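Local coordinates for protein acyl-ACP thioesterase (PDB 2ESS) that probably hydrolyses the thioester of fatty acyl-acyl carrier protein to release fatty acids, and binds calcium, at residues A15-V20 and Y74-F79; E55-W60 and M116-T121; S80-V85 and A98-D103; E227-V232 and R242-F247. One frame throughout, in Å; residues are numbered along the deposited sequence.

All four contacts reach one long antiparallel sheet shared by two hot-dog domains: contacts 1, 2 and 3 belong to the N-terminal one, contact 4 to the C-terminal one. Contacts 1 and 3 share strand 78-88 and touch through a salt bridge, their centres about 15 Å apart. Contact 3 is buried and rests on regular backbone pairing. Contact 4, partly buried, is also a hairpin, but carries charged side chains on one face and aromatic ones on the other. Contact 2 lies at the surface, about 36 Å from contact 1 between centres, and mixes strand pairing with asparagine amides. Contact 1, partly buried, joins a loop to a turn.

Contact 1. Residues A15-V20 and Y74-F79; sequences AEPFHV and YQYEKF
A15 grips the type II beta turn Y74-E77 through both polar atoms of its backbone, where the loop after strand 9-14 meets the turn leading into strand 78-88 of the N-terminal hot-dog domain. A15 N donates to E77 O (2.9 Å) and A15 O accepts from Y76 N (2.7 Å). A15 CB points toward the turn and rests 3.3 Å from Y74 O. The F79 ring turns its edge to A15, CE1 standing 3.7 Å from A15 N. Beside this, P17 and Y76 cross at about a right angle, with P17 CG 3.2 Å from Y76 OH and P17 CD near CE1 of the ring. An alanine in place of P17 would probably leave the hydroxyl end of Y76 without this neighbour and the ring freer to turn. Q75 CG lies anti to its backbone N (chi1 -171°) and the chain runs on extended, its OE1 3.6 Å from V20 CG2; a water donates to both Q75 OE1 and P17 O. Farther out, I172 of the second subunit packs on Y74 and Q75. E77 OE2 forms a salt bridge with K102, whereas E77 OE1 ties the turn internally, accepting from Y74 N at 3.0 Å, met from above the carboxylate plane.

Contact 2. Residues E55-W60 and M116-T121; sequences EDNYTW and MINLNT
M116, a selenomethionine here, sits between the rings of Y58 and W60 and makes a Met-aromatic contact with each: SE is 4.6 Å from the centroid of the Y58 ring and 5.2 Å from that of the six-membered ring of W60. The indole is tied down by NE1, bonded to F48 O. Next along this face, the Y58 ring and the N118 amide stand nearly perpendicular (86°), Y58 CE1 3.9 Å from N118 ND2. Two more amides are turned likewise: N57 ND2 donates to N120 OD1 (2.8 Å) from above the carbonyl plane of N120. T59, whose side chain leaves by the other face of the sheet, crosses L119 at about a right angle, CG2 pressed to 3.4 Å from L119 CD2. N118 OD1 takes N120 N and T121 N from opposite faces; an alanine here would probably leave both without that acceptor and the turn less firmly set. These side chains lie on antiparallel strands 58-69 and 106-118, paired by mutual T59-I117 backbone bonds, with a Schellman motif at N57, ending helix 50-55, and an Asx turn at N118 side by side at one end.

Contact 3. Residues S80-V85 and A98-D103; sequences SVQTWV and AVIDKD
S80 with I100 and Q82 with A98 form hydrogen-bonded antiparallel pairs on either side of the non-hydrogen-bonded pair V81 and V99, with four backbone bonds here, in the hairpin of strands 78-88 and 92-100 of the N-terminal hot-dog domain. The side chains of S80, Q82, A98 and I100 share one face. There Q82 runs out extended and crosses I100 at a slant, its OE1 3.8 Å from I100 CD1 and 4.1 Å from A98 CB. The six-membered ring of W84 approaches the start of the other strand, CH2 standing 4.1 Å from A98 CB and CZ3 3.8 Å from A98 N. V81 and V99 point to the reverse face, where they pack on F13 and I107 of the flanking strands 9-14 and 106-118. At the far end, S80 OG is turned between its own backbone N and carbonyl carbon (chi1 61°), and lies 3.4 Å from I100 CB. One water spans from S80, on strand 78-88, to the loop that follows strand 92-100, 3.1 Å from S80 OG and donating to D101 O at 2.8 Å.

Contact 4. Residues E227-V232 and R242-F247; sequences EFHVEV and RSKVIF
K244 lies alongside H229 just where the imidazole bonds to E227, and three ionisable side chains thus gather on one face of the hairpin of strands 227-234 and 238-247. H229 NE2 donates to E227 OE2 at 2.8 Å, nearly in the plane of its ring, and meets the anti lone pair of the carboxylate. A bend at chi3 (-64°) in K244 sets CE 3.6 Å from H229 NE2. K244 NZ stays 4.1 Å from E227 OE2, beyond a salt bridge. On its other flank, E227 runs beside I246, CG to CG1 3.8 Å. Toward the turn of the hairpin, E231 and R242 point the same way and form a salt bridge whose hydrogen bond, R242 NH1 to E231 OE2, is long and weak at 3.3 Å; the oxygen comes in at the edge of the guanidinium, the two planes 62° apart.

The reverse face is built differently. The rings of F228 and F247 meet obliquely, planes at 83° and F228 CE1 3.9 Å from F247 CD1, and each also meets F189 edge-to-face. S243 OG, on this side too, is bonded to E203 O. Backbone bonds of F228 with V245 and V230 with S243 hold the strands together. Since H229 ND1 is bonded to K153 O, both imidazole nitrogens face oxygen acceptors, which is consistent with a doubly protonated ring whose positive charge E227 would offset and K244 would oppose.

Contact 1. Residues A15-V20 and Y74-F79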
loop_
_atom_site.group_PDB
_atom_site.type_symbol
_atom_site.label_atom_id
_atom_site.label_comp_id
_atom_site.label_asym_id
_atom_site.label_seq_id
_atom_site.Cartn_x
_atom_site.Cartn_y
_atom_site.Cartn_z
ATOM N N ALA A 15 -9.662 6.629 4.890
ATOM C CA ALA A 15 -9.367 5.187 4.828
ATOM C C ALA A 15 -9.889 4.538 3.506
ATOM O O ALA A 15 -11.078 4.303 3.331
ATOM C CB ALA A 15 -9.953 4.477 6.044
ATOM N N GLU A 16 -8.979 4.233 2.592
ATOM C CA GLU A 16 -9.348 3.686 1.288
ATOM C C GLU A 16 -9.582 2.170 1.363
ATOM O O GLU A 16 -8.958 1.467 2.201
ATOM C CB GLU A 16 -8.220 3.931 0.260
ATOM C CG GLU A 16 -7.637 5.341 0.210
ATOM C CD GLU A 16 -6.242 5.398 -0.498
ATOM O OE1 GLU A 16 -5.789 4.357 -1.074
ATOM O OE2 GLU A 16 -5.596 6.484 -0.454
ATOM N N PRO A 17 -10.421 1.630 0.447
ATOM C CA PRO A 17 -10.811 0.213 0.428
ATOM C C PRO A 17 -9.675 -0.791 0.325
ATOM O O PRO A 17 -9.764 -1.908 0.868
ATOM C CB PRO A 17 -11.695 0.122 -0.832
ATOM C CG PRO A 17 -12.203 1.487 -1.018
ATOM C CD PRO A 17 -11.096 2.375 -0.637
ATOM N N PHE A 18 -8.599 -0.425 -0.354
ATOM C CA PHE A 18 -7.465 -1.353 -0.475
ATOM C C PHE A 18 -6.491 -1.227 0.671
ATOM O O PHE A 18 -5.462 -1.886 0.689
ATOM C CB PHE A 18 -6.785 -1.191 -1.855
ATOM C CG PHE A 18 -7.666 -1.585 -3.002
ATOM C CD1 PHE A 18 -8.406 -2.757 -2.953
ATOM C CD2 PHE A 18 -7.785 -0.789 -4.115
ATOM C CE1 PHE A 18 -9.235 -3.110 -3.985
ATOM C CE2 PHE A 18 -8.618 -1.157 -5.145
ATOM C CZ PHE A 18 -9.337 -2.314 -5.074
ATOM N N HIS A 19 -6.823 -0.360 1.628
ATOM C CA HIS A 19 -6.016 -0.108 2.798
ATOM C C HIS A 19 -6.687 -0.565 4.097
ATOM O O HIS A 19 -6.201 -0.221 5.167
ATOM C CB HIS A 19 -5.747 1.388 2.894
ATOM C CG HIS A 19 -4.780 1.883 1.864
ATOM N ND1 HIS A 19 -4.554 3.224 1.641
ATOM C CD2 HIS A 19 -3.968 1.209 1.008
ATOM C CE1 HIS A 19 -3.642 3.353 0.691
ATOM N NE2 HIS A 19 -3.270 2.146 0.293
ATOM N N VAL A 20 -7.784 -1.310 3.995
ATOM C CA VAL A 20 -8.451 -1.862 5.170
ATOM C C VAL A 20 -8.477 -3.369 5.145
ATOM O O VAL A 20 -8.301 -3.973 4.099
ATOM C CB VAL A 20 -9.891 -1.316 5.340
ATOM C CG1 VAL A 20 -9.862 0.214 5.478
ATOM C CG2 VAL A 20 -10.844 -1.882 4.225
ATOM N N TYR A 74 -12.386 3.362 10.090
ATOM C CA TYR A 74 -13.164 2.483 9.220
ATOM C C TYR A 74 -13.136 2.921 7.750
ATOM O O TYR A 74 -12.944 4.097 7.428
ATOM C CB TYR A 74 -14.605 2.412 9.729
ATOM C CG TYR A 74 -15.478 1.384 9.053
ATOM C CD1 TYR A 74 -15.485 0.067 9.480
ATOM C CD2 TYR A 74 -16.315 1.736 7.996
ATOM C CE1 TYR A 74 -16.306 -0.887 8.878
ATOM C CE2 TYR A 74 -17.135 0.785 7.368
ATOM C CZ TYR A 74 -17.119 -0.531 7.817
ATOM O OH TYR A 74 -17.915 -1.481 7.238
ATOM N N GLN A 75 -13.346 1.959 6.854
ATOM C CA GLN A 75 -13.354 2.199 5.427
ATOM C C GLN A 75 -14.160 3.444 5.084
ATOM O O GLN A 75 -15.275 3.605 5.552
ATOM C CB GLN A 75 -13.938 0.986 4.692
ATOM C CG GLN A 75 -13.790 1.078 3.208
ATOM C CD GLN A 75 -14.326 -0.147 2.488
ATOM O OE1 GLN A 75 -13.570 -1.019 2.098
ATOM N NE2 GLN A 75 -15.631 -0.226 2.351
ATOM N N TYR A 76 -13.553 4.317 4.281
ATOM C CA TYR A 76 -14.127 5.598 3.841
ATOM C C TYR A 76 -14.295 6.721 4.883
ATOM O O TYR A 76 -14.760 7.794 4.534
ATOM C CB TYR A 76 -15.445 5.397 3.110
ATOM C CG TYR A 76 -15.305 4.691 1.801
ATOM C CD1 TYR A 76 -14.436 5.166 0.812
ATOM C CD2 TYR A 76 -16.031 3.557 1.551
ATOM C CE1 TYR A 76 -14.323 4.512 -0.397
ATOM C CE2 TYR A 76 -15.929 2.894 0.364
ATOM C CZ TYR A 76 -15.086 3.361 -0.601
ATOM O OH TYR A 76 -15.033 2.660 -1.771
ATOM N N GLU A 77 -13.866 6.500 6.121
ATOM C CA GLU A 77 -13.899 7.553 7.118
ATOM C C GLU A 77 -12.685 8.443 6.974
ATOM O O GLU A 77 -11.595 7.985 6.642
ATOM C CB GLU A 77 -13.872 6.991 8.524
ATOM C CG GLU A 77 -15.046 6.188 8.917
ATOM C CD GLU A 77 -15.023 5.825 10.413
ATOM O OE1 GLU A 77 -13.909 5.759 11.069
ATOM O OE2 GLU A 77 -16.142 5.604 10.919
ATOM N N LYS A 78 -12.892 9.719 7.258
ATOM C CA LYS A 78 -11.812 10.646 7.427
ATOM C C LYS A 78 -11.135 10.358 8.746
ATOM O O LYS A 78 -11.764 9.913 9.710
ATOM C CB LYS A 78 -12.334 12.073 7.454
ATOM C CG LYS A 78 -12.867 12.568 6.111
ATOM C CD LYS A 78 -13.485 13.963 6.280
ATOM C CE LYS A 78 -14.256 14.389 5.049
ATOM N NZ LYS A 78 -15.186 15.499 5.390
ATOM N N PHE A 79 -9.850 10.635 8.765
ATOM C CA PHE A 79 -9.056 10.621 9.958
ATOM C C PHE A 79 -7.886 11.564 9.791
ATOM O O PHE A 79 -7.621 12.063 8.707
ATOM C CB PHE A 79 -8.629 9.190 10.356
ATOM C CG PHE A 79 -7.607 8.542 9.449
ATOM C CD1 PHE A 79 -8.010 7.891 8.284
ATOM C CD2 PHE A 79 -6.249 8.517 9.795
ATOM C CE1 PHE A 79 -7.104 7.260 7.444
ATOM C CE2 PHE A 79 -5.328 7.863 8.964
ATOM C CZ PHE A 79 -5.753 7.234 7.797
HETATM O O HOH W 1 -12.114 -3.133 1.364
#

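Contact 2. Residues E55-W60 and M116-T121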
loop_
_atom_site.group_PDB
_atom_site.type_symbol
_atom_site.label_atom_id
_atom_site.label_comp_id
_atom_site.label_asym_id
_atom_site.label_seq_id
_atom_site.Cartn_x
_atom_site.Cartn_y
_atom_site.Cartn_z
ATOM N N GLU A 55 22.727 16.859 2.800
ATOM C CA GLU A 55 23.652 17.878 2.325
ATOM C C GLU A 55 24.890 17.998 3.191
ATOM O O GLU A 55 25.920 18.434 2.711
ATOM C CB GLU A 55 22.985 19.256 2.229
ATOM C CG GLU A 55 21.822 19.311 1.258
ATOM C CD GLU A 55 21.377 20.777 0.978
ATOM O OE1 GLU A 55 22.266 21.623 0.671
ATOM O OE2 GLU A 55 20.155 21.049 1.061
ATOM N N ASP A 56 24.784 17.614 4.462
ATOM C CA ASP A 56 25.964 17.608 5.361
ATOM C C ASP A 56 26.485 16.232 5.726
ATOM O O ASP A 56 27.311 16.108 6.618
ATOM C CB ASP A 56 25.630 18.356 6.626
ATOM C CG ASP A 56 25.609 19.838 6.401
ATOM O OD1 ASP A 56 26.635 20.381 5.937
ATOM O OD2 ASP A 56 24.568 20.449 6.699
ATOM N N ASN A 57 26.024 15.241 4.985
ATOM C CA ASN A 57 26.498 13.854 5.067
ATOM C C ASN A 57 25.957 13.054 6.237
ATOM O O ASN A 57 26.622 12.116 6.708
ATOM C CB ASN A 57 28.032 13.719 5.027
ATOM C CG ASN A 57 28.487 12.513 4.212
ATOM O OD1 ASN A 57 27.768 12.041 3.331
ATOM N ND2 ASN A 57 29.691 12.027 4.490
ATOM N N TYR A 58 24.772 13.438 6.702
ATOM C CA TYR A 58 24.035 12.678 7.701
ATOM C C TYR A 58 22.753 12.165 7.113
ATOM O O TYR A 58 22.313 12.612 6.029
ATOM C CB TYR A 58 23.735 13.548 8.909
ATOM C CG TYR A 58 24.978 13.965 9.581
ATOM C CD1 TYR A 58 25.640 13.091 10.430
ATOM C CD2 TYR A 58 25.533 15.208 9.349
ATOM C CE1 TYR A 58 26.812 13.451 11.044
ATOM C CE2 TYR A 58 26.718 15.570 9.945
ATOM C CZ TYR A 58 27.345 14.692 10.800
ATOM O OH TYR A 58 28.522 15.042 11.414
ATOM N N THR A 59 22.134 11.203 7.813
ATOM C CA THR A 59 20.761 10.843 7.497
ATOM C C THR A 59 20.047 10.376 8.765
ATOM O O THR A 59 20.674 10.209 9.797
ATOM C CB THR A 59 20.630 9.765 6.373
ATOM O OG1 THR A 59 19.302 9.789 5.876
ATOM C CG2 THR A 59 20.951 8.333 6.911
ATOM N N TRP A 60 18.736 10.221 8.668
ATOM C CA TRP A 60 17.902 9.704 9.737
ATOM C C TRP A 60 17.631 8.235 9.503
ATOM O O TRP A 60 17.406 7.840 8.359
ATOM C CB TRP A 60 16.546 10.404 9.722
ATOM C CG TRP A 60 16.569 11.846 10.107
ATOM C CD1 TRP A 60 16.228 12.905 9.314
ATOM C CD2 TRP A 60 16.855 12.389 11.400
ATOM N NE1 TRP A 60 16.318 14.079 10.027
ATOM C CE2 TRP A 60 16.670 13.790 11.317
ATOM C CE3 TRP A 60 17.210 11.829 12.633
ATOM C CZ2 TRP A 60 16.902 14.635 12.400
ATOM C CZ3 TRP A 60 17.418 12.670 13.718
ATOM C CH2 TRP A 60 17.274 14.058 13.588
HETATM N N MSE A 116 20.448 9.572 14.109
HETATM C CA MSE A 116 21.145 10.297 13.032
HETATM C C MSE A 116 22.526 9.695 12.826
HETATM O O MSE A 116 23.278 9.588 13.768
HETATM C CB MSE A 116 21.297 11.760 13.347
HETATM C CG MSE A 116 22.197 12.426 12.333
HETATM SE SE MSE A 116 22.091 14.330 12.356
HETATM C CE MSE A 116 21.109 14.636 14.375
ATOM N N ILE A 117 22.848 9.288 11.612
ATOM C CA ILE A 117 24.141 8.652 11.357
ATOM C C ILE A 117 24.894 9.379 10.255
ATOM O O ILE A 117 24.282 9.912 9.309
ATOM C CB ILE A 117 24.009 7.138 10.987
ATOM C CG1 ILE A 117 23.362 6.931 9.632
ATOM C CG2 ILE A 117 23.186 6.369 12.042
ATOM C CD1 ILE A 117 23.763 5.629 8.997
ATOM N N ASN A 118 26.216 9.395 10.395
ATOM C CA ASN A 118 27.100 9.876 9.356
ATOM C C ASN A 118 27.086 8.896 8.195
ATOM O O ASN A 118 27.201 7.682 8.389
ATOM C CB ASN A 118 28.506 10.056 9.919
ATOM C CG ASN A 118 29.455 10.635 8.908
ATOM O OD1 ASN A 118 29.854 9.962 7.983
ATOM N ND2 ASN A 118 29.801 11.885 9.074
ATOM N N LEU A 119 26.920 9.398 6.975
ATOM C CA LEU A 119 26.819 8.507 5.806
ATOM C C LEU A 119 28.161 7.918 5.297
ATOM O O LEU A 119 28.169 6.949 4.538
ATOM C CB LEU A 119 26.137 9.232 4.652
ATOM C CG LEU A 119 24.677 9.597 4.782
ATOM C CD1 LEU A 119 24.272 10.450 3.528
ATOM C CD2 LEU A 119 23.749 8.373 4.930
ATOM N N ASN A 120 29.283 8.501 5.665
ATOM C CA ASN A 120 30.557 7.943 5.243
ATOM C C ASN A 120 30.925 6.726 6.088
ATOM O O ASN A 120 31.335 5.685 5.565
ATOM C CB ASN A 120 31.689 8.962 5.339
ATOM C CG ASN A 120 31.822 9.824 4.076
ATOM O OD1 ASN A 120 30.945 9.835 3.211
ATOM N ND2 ASN A 120 32.923 10.560 3.984
ATOM N N THR A 121 30.793 6.887 7.394
ATOM C CA THR A 121 31.381 5.969 8.340
ATOM C C THR A 121 30.332 4.994 8.864
ATOM O O THR A 121 30.680 4.024 9.523
ATOM C CB THR A 121 31.926 6.752 9.536
ATOM O OG1 THR A 121 30.845 7.468 10.129
ATOM C CG2 THR A 121 33.000 7.712 9.106
HETATM O O HOH W 2 31.059 13.471 6.844
#

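Contact 3. Residues S80-V85 and A98-D103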
loop_
_atom_site.group_PDB
_atom_site.type_symbol
_atom_site.label_atom_id
_atom_site.label_comp_id
_atom_site.label_asym_id
_atom_site.label_seq_id
_atom_site.Cartn_x
_atom_site.Cartn_y
_atom_site.Cartn_z
ATOM N N SER A 80 -7.204 11.848 10.880
ATOM C CA SER A 80 -6.020 12.693 10.774
ATOM C C SER A 80 -4.915 12.235 11.707
ATOM O O SER A 80 -5.154 11.479 12.672
ATOM C CB SER A 80 -6.397 14.165 10.999
ATOM O OG SER A 80 -6.926 14.310 12.269
ATOM N N VAL A 81 -3.714 12.683 11.370
ATOM C CA VAL A 81 -2.525 12.396 12.134
ATOM C C VAL A 81 -1.900 13.727 12.544
ATOM O O VAL A 81 -1.730 14.647 11.718
ATOM C CB VAL A 81 -1.544 11.574 11.296
ATOM C CG1 VAL A 81 -0.200 11.376 12.040
ATOM C CG2 VAL A 81 -2.176 10.255 10.861
ATOM N N GLN A 82 -1.555 13.833 13.817
ATOM C CA GLN A 82 -0.751 14.945 14.323
ATOM C C GLN A 82 0.606 14.363 14.701
ATOM O O GLN A 82 0.689 13.243 15.192
ATOM C CB GLN A 82 -1.396 15.595 15.540
ATOM C CG GLN A 82 -2.544 16.519 15.214
ATOM C CD GLN A 82 -3.319 16.911 16.429
ATOM O OE1 GLN A 82 -3.163 16.332 17.492
ATOM N NE2 GLN A 82 -4.160 17.898 16.278
ATOM N N THR A 83 1.654 15.144 14.493
ATOM C CA THR A 83 3.000 14.724 14.828
ATOM C C THR A 83 3.834 15.924 15.269
ATOM O O THR A 83 3.599 17.068 14.857
ATOM C CB THR A 83 3.652 13.993 13.626
ATOM O OG1 THR A 83 4.906 13.470 14.048
ATOM C CG2 THR A 83 3.790 14.921 12.403
ATOM N N TRP A 84 4.813 15.640 16.113
ATOM C CA TRP A 84 5.643 16.654 16.703
ATOM C C TRP A 84 6.884 15.970 17.264
ATOM O O TRP A 84 6.880 14.760 17.522
ATOM C CB TRP A 84 4.883 17.395 17.829
ATOM C CG TRP A 84 4.495 16.530 18.970
ATOM C CD1 TRP A 84 5.216 16.292 20.103
ATOM C CD2 TRP A 84 3.299 15.760 19.082
ATOM N NE1 TRP A 84 4.542 15.413 20.908
ATOM C CE2 TRP A 84 3.357 15.075 20.302
ATOM C CE3 TRP A 84 2.185 15.575 18.253
ATOM C CZ2 TRP A 84 2.340 14.243 20.733
ATOM C CZ3 TRP A 84 1.184 14.749 18.671
ATOM C CH2 TRP A 84 1.265 14.086 19.904
ATOM N N VAL A 85 7.930 16.760 17.426
ATOM C CA VAL A 85 9.168 16.354 18.061
ATOM C C VAL A 85 9.073 16.545 19.543
ATOM O O VAL A 85 8.838 17.645 20.009
ATOM C CB VAL A 85 10.377 17.166 17.510
ATOM C CG1 VAL A 85 11.698 16.792 18.222
ATOM C CG2 VAL A 85 10.515 16.941 16.014
ATOM N N ALA A 98 -0.344 11.532 17.309
ATOM C CA ALA A 98 -1.711 11.269 17.765
ATOM C C ALA A 98 -2.535 10.945 16.510
ATOM O O ALA A 98 -2.298 11.475 15.421
ATOM C CB ALA A 98 -2.279 12.468 18.510
ATOM N N VAL A 99 -3.454 10.007 16.630
ATOM C CA VAL A 99 -4.394 9.698 15.541
ATOM C C VAL A 99 -5.782 10.135 15.975
ATOM O O VAL A 99 -6.232 9.805 17.088
ATOM C CB VAL A 99 -4.379 8.176 15.233
ATOM C CG1 VAL A 99 -5.330 7.837 14.061
ATOM C CG2 VAL A 99 -2.915 7.746 14.941
ATOM N N ILE A 100 -6.470 10.857 15.089
ATOM C CA ILE A 100 -7.725 11.502 15.420
ATOM C C ILE A 100 -8.781 10.986 14.469
ATOM O O ILE A 100 -8.568 10.953 13.259
ATOM C CB ILE A 100 -7.638 13.048 15.352
ATOM C CG1 ILE A 100 -6.611 13.580 16.360
ATOM C CG2 ILE A 100 -8.957 13.674 15.714
ATOM C CD1 ILE A 100 -5.229 13.566 15.874
ATOM N N ASP A 101 -9.904 10.576 15.020
ATOM C CA ASP A 101 -10.965 9.949 14.207
ATOM C C ASP A 101 -11.845 11.006 13.528
ATOM O O ASP A 101 -11.594 12.192 13.680
ATOM C CB ASP A 101 -11.768 8.931 15.034
ATOM C CG ASP A 101 -12.852 9.558 15.921
ATOM O OD1 ASP A 101 -13.043 10.806 15.959
ATOM O OD2 ASP A 101 -13.550 8.746 16.580
ATOM N N LYS A 102 -12.890 10.584 12.809
ATOM C CA LYS A 102 -13.677 11.530 12.011
ATOM C C LYS A 102 -14.375 12.592 12.900
ATOM O O LYS A 102 -14.633 13.713 12.465
ATOM C CB LYS A 102 -14.703 10.772 11.152
ATOM C CG LYS A 102 -15.787 10.108 11.990
ATOM C CD LYS A 102 -16.652 9.153 11.207
ATOM C CE LYS A 102 -17.620 8.366 12.112
ATOM N NZ LYS A 102 -16.891 7.470 13.083
ATOM N N ASP A 103 -14.675 12.207 14.138
ATOM C CA ASP A 103 -15.341 13.066 15.120
ATOM C C ASP A 103 -14.409 13.983 15.907
ATOM O O ASP A 103 -14.869 14.747 16.754
ATOM C CB ASP A 103 -16.053 12.189 16.133
ATOM C CG ASP A 103 -17.243 11.470 15.553
ATOM O OD1 ASP A 103 -17.683 11.846 14.449
ATOM O OD2 ASP A 103 -17.766 10.540 16.214
HETATM O O HOH W 3 -9.990 13.823 12.100
#

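Contact 4. Residues E227-V232 and R242-F247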
loop_
_atom_site.group_PDB
_atom_site.type_symbol
_atom_site.label_atom_id
_atom_site.label_comp_id
_atom_site.label_asym_id
_atom_site.label_seq_id
_atom_site.Cartn_x
_atom_site.Cartn_y
_atom_site.Cartn_z
ATOM N N GLU A 227 -0.265 -11.553 24.216
ATOM C CA GLU A 227 1.003 -10.876 23.928
ATOM C C GLU A 227 1.984 -11.806 23.221
ATOM O O GLU A 227 2.289 -12.898 23.710
ATOM C CB GLU A 227 1.618 -10.342 25.193
ATOM C CG GLU A 227 2.880 -9.506 24.930
ATOM C CD GLU A 227 3.360 -8.719 26.149
ATOM O OE1 GLU A 227 2.528 -8.458 27.057
ATOM O OE2 GLU A 227 4.577 -8.365 26.196
ATOM N N PHE A 228 2.489 -11.338 22.086
ATOM C CA PHE A 228 3.395 -12.096 21.264
ATOM C C PHE A 228 4.653 -11.306 20.999
ATOM O O PHE A 228 4.607 -10.132 20.675
ATOM C CB PHE A 228 2.742 -12.426 19.932
ATOM C CG PHE A 228 1.487 -13.202 20.056
ATOM C CD1 PHE A 228 0.294 -12.576 20.345
ATOM C CD2 PHE A 228 1.491 -14.570 19.887
ATOM C CE1 PHE A 228 -0.872 -13.313 20.444
ATOM C CE2 PHE A 228 0.323 -15.292 19.982
ATOM C CZ PHE A 228 -0.854 -14.658 20.274
ATOM N N HIS A 229 5.796 -11.961 21.106
ATOM C CA HIS A 229 7.057 -11.319 20.731
ATOM C C HIS A 229 7.602 -12.067 19.534
ATOM O O HIS A 229 7.640 -13.287 19.537
ATOM C CB HIS A 229 8.071 -11.349 21.862
ATOM C CG HIS A 229 7.656 -10.598 23.084
ATOM N ND1 HIS A 229 8.485 -10.454 24.176
ATOM C CD2 HIS A 229 6.505 -9.957 23.401
ATOM C CE1 HIS A 229 7.860 -9.762 25.111
ATOM N NE2 HIS A 229 6.656 -9.452 24.669
ATOM N N VAL A 230 8.012 -11.320 18.518
ATOM C CA VAL A 230 8.398 -11.852 17.241
ATOM C C VAL A 230 9.811 -11.336 16.909
ATOM O O VAL A 230 10.167 -10.174 17.173
ATOM C CB VAL A 230 7.370 -11.487 16.122
ATOM C CG1 VAL A 230 7.845 -12.016 14.761
ATOM C CG2 VAL A 230 5.951 -11.991 16.472
ATOM N N GLU A 231 10.618 -12.236 16.373
ATOM C CA GLU A 231 11.927 -11.908 15.859
ATOM C C GLU A 231 11.974 -12.392 14.420
ATOM O O GLU A 231 11.517 -13.483 14.135
ATOM C CB GLU A 231 12.989 -12.603 16.718
ATOM C CG GLU A 231 14.396 -12.164 16.498
ATOM C CD GLU A 231 15.342 -12.686 17.606
ATOM O OE1 GLU A 231 15.667 -13.893 17.585
ATOM O OE2 GLU A 231 15.756 -11.880 18.486
ATOM N N VAL A 232 12.455 -11.531 13.517
ATOM C CA VAL A 232 12.703 -11.876 12.131
ATOM C C VAL A 232 14.222 -11.956 11.927
ATOM O O VAL A 232 14.956 -11.044 12.315
ATOM C CB VAL A 232 12.103 -10.857 11.125
ATOM C CG1 VAL A 232 12.223 -11.390 9.686
ATOM C CG2 VAL A 232 10.628 -10.551 11.440
ATOM N N ARG A 242 12.563 -6.982 15.368
ATOM C CA ARG A 242 11.776 -7.583 16.423
ATOM C C ARG A 242 10.496 -6.777 16.529
ATOM O O ARG A 242 10.446 -5.586 16.113
ATOM C CB ARG A 242 12.536 -7.604 17.767
ATOM C CG ARG A 242 13.695 -8.577 17.765
ATOM C CD ARG A 242 14.433 -8.696 19.104
ATOM N NE ARG A 242 15.383 -7.628 19.142
ATOM C CZ ARG A 242 16.683 -7.743 18.924
ATOM N NH1 ARG A 242 17.278 -8.912 18.704
ATOM N NH2 ARG A 242 17.391 -6.636 18.953
ATOM N N SER A 243 9.474 -7.434 17.081
ATOM C CA SER A 243 8.151 -6.880 17.188
ATOM C C SER A 243 7.451 -7.400 18.421
ATOM O O SER A 243 7.728 -8.501 18.912
ATOM C CB SER A 243 7.346 -7.201 15.917
ATOM O OG SER A 243 6.014 -6.727 15.993
ATOM N N LYS A 244 6.567 -6.561 18.941
ATOM C CA LYS A 244 5.670 -6.937 20.000
ATOM C C LYS A 244 4.243 -6.592 19.554
ATOM O O LYS A 244 3.976 -5.509 19.027
ATOM C CB LYS A 244 6.064 -6.229 21.273
ATOM C CG LYS A 244 5.308 -6.653 22.497
ATOM C CD LYS A 244 5.691 -5.802 23.705
ATOM C CE LYS A 244 7.142 -5.982 24.078
ATOM N NZ LYS A 244 7.427 -5.490 25.445
ATOM N N VAL A 245 3.349 -7.553 19.731
ATOM C CA VAL A 245 1.950 -7.441 19.299
ATOM C C VAL A 245 1.111 -7.796 20.502
ATOM O O VAL A 245 1.248 -8.895 21.078
ATOM C CB VAL A 245 1.623 -8.380 18.132
ATOM C CG1 VAL A 245 0.308 -7.977 17.503
ATOM C CG2 VAL A 245 2.692 -8.372 17.059
ATOM N N ILE A 246 0.295 -6.847 20.939
ATOM C CA ILE A 246 -0.652 -7.095 22.028
ATOM C C ILE A 246 -2.087 -6.986 21.483
ATOM O O ILE A 246 -2.495 -5.949 20.961
ATOM C CB ILE A 246 -0.402 -6.147 23.231
ATOM C CG1 ILE A 246 1.043 -6.370 23.770
ATOM C CG2 ILE A 246 -1.421 -6.404 24.340
ATOM C CD1 ILE A 246 1.460 -5.433 24.841
ATOM N N PHE A 247 -2.820 -8.075 21.585
ATOM C CA PHE A 247 -4.221 -8.120 21.196
ATOM C C PHE A 247 -5.102 -7.879 22.405
ATOM O O PHE A 247 -4.675 -8.103 23.534
ATOM C CB PHE A 247 -4.595 -9.482 20.632
ATOM C CG PHE A 247 -4.061 -9.742 19.266
ATOM C CD1 PHE A 247 -2.783 -10.226 19.084
ATOM C CD2 PHE A 247 -4.863 -9.531 18.145
ATOM C CE1 PHE A 247 -2.307 -10.486 17.808
ATOM C CE2 PHE A 247 -4.391 -9.800 16.870
ATOM C CZ PHE A 247 -3.110 -10.262 16.697
#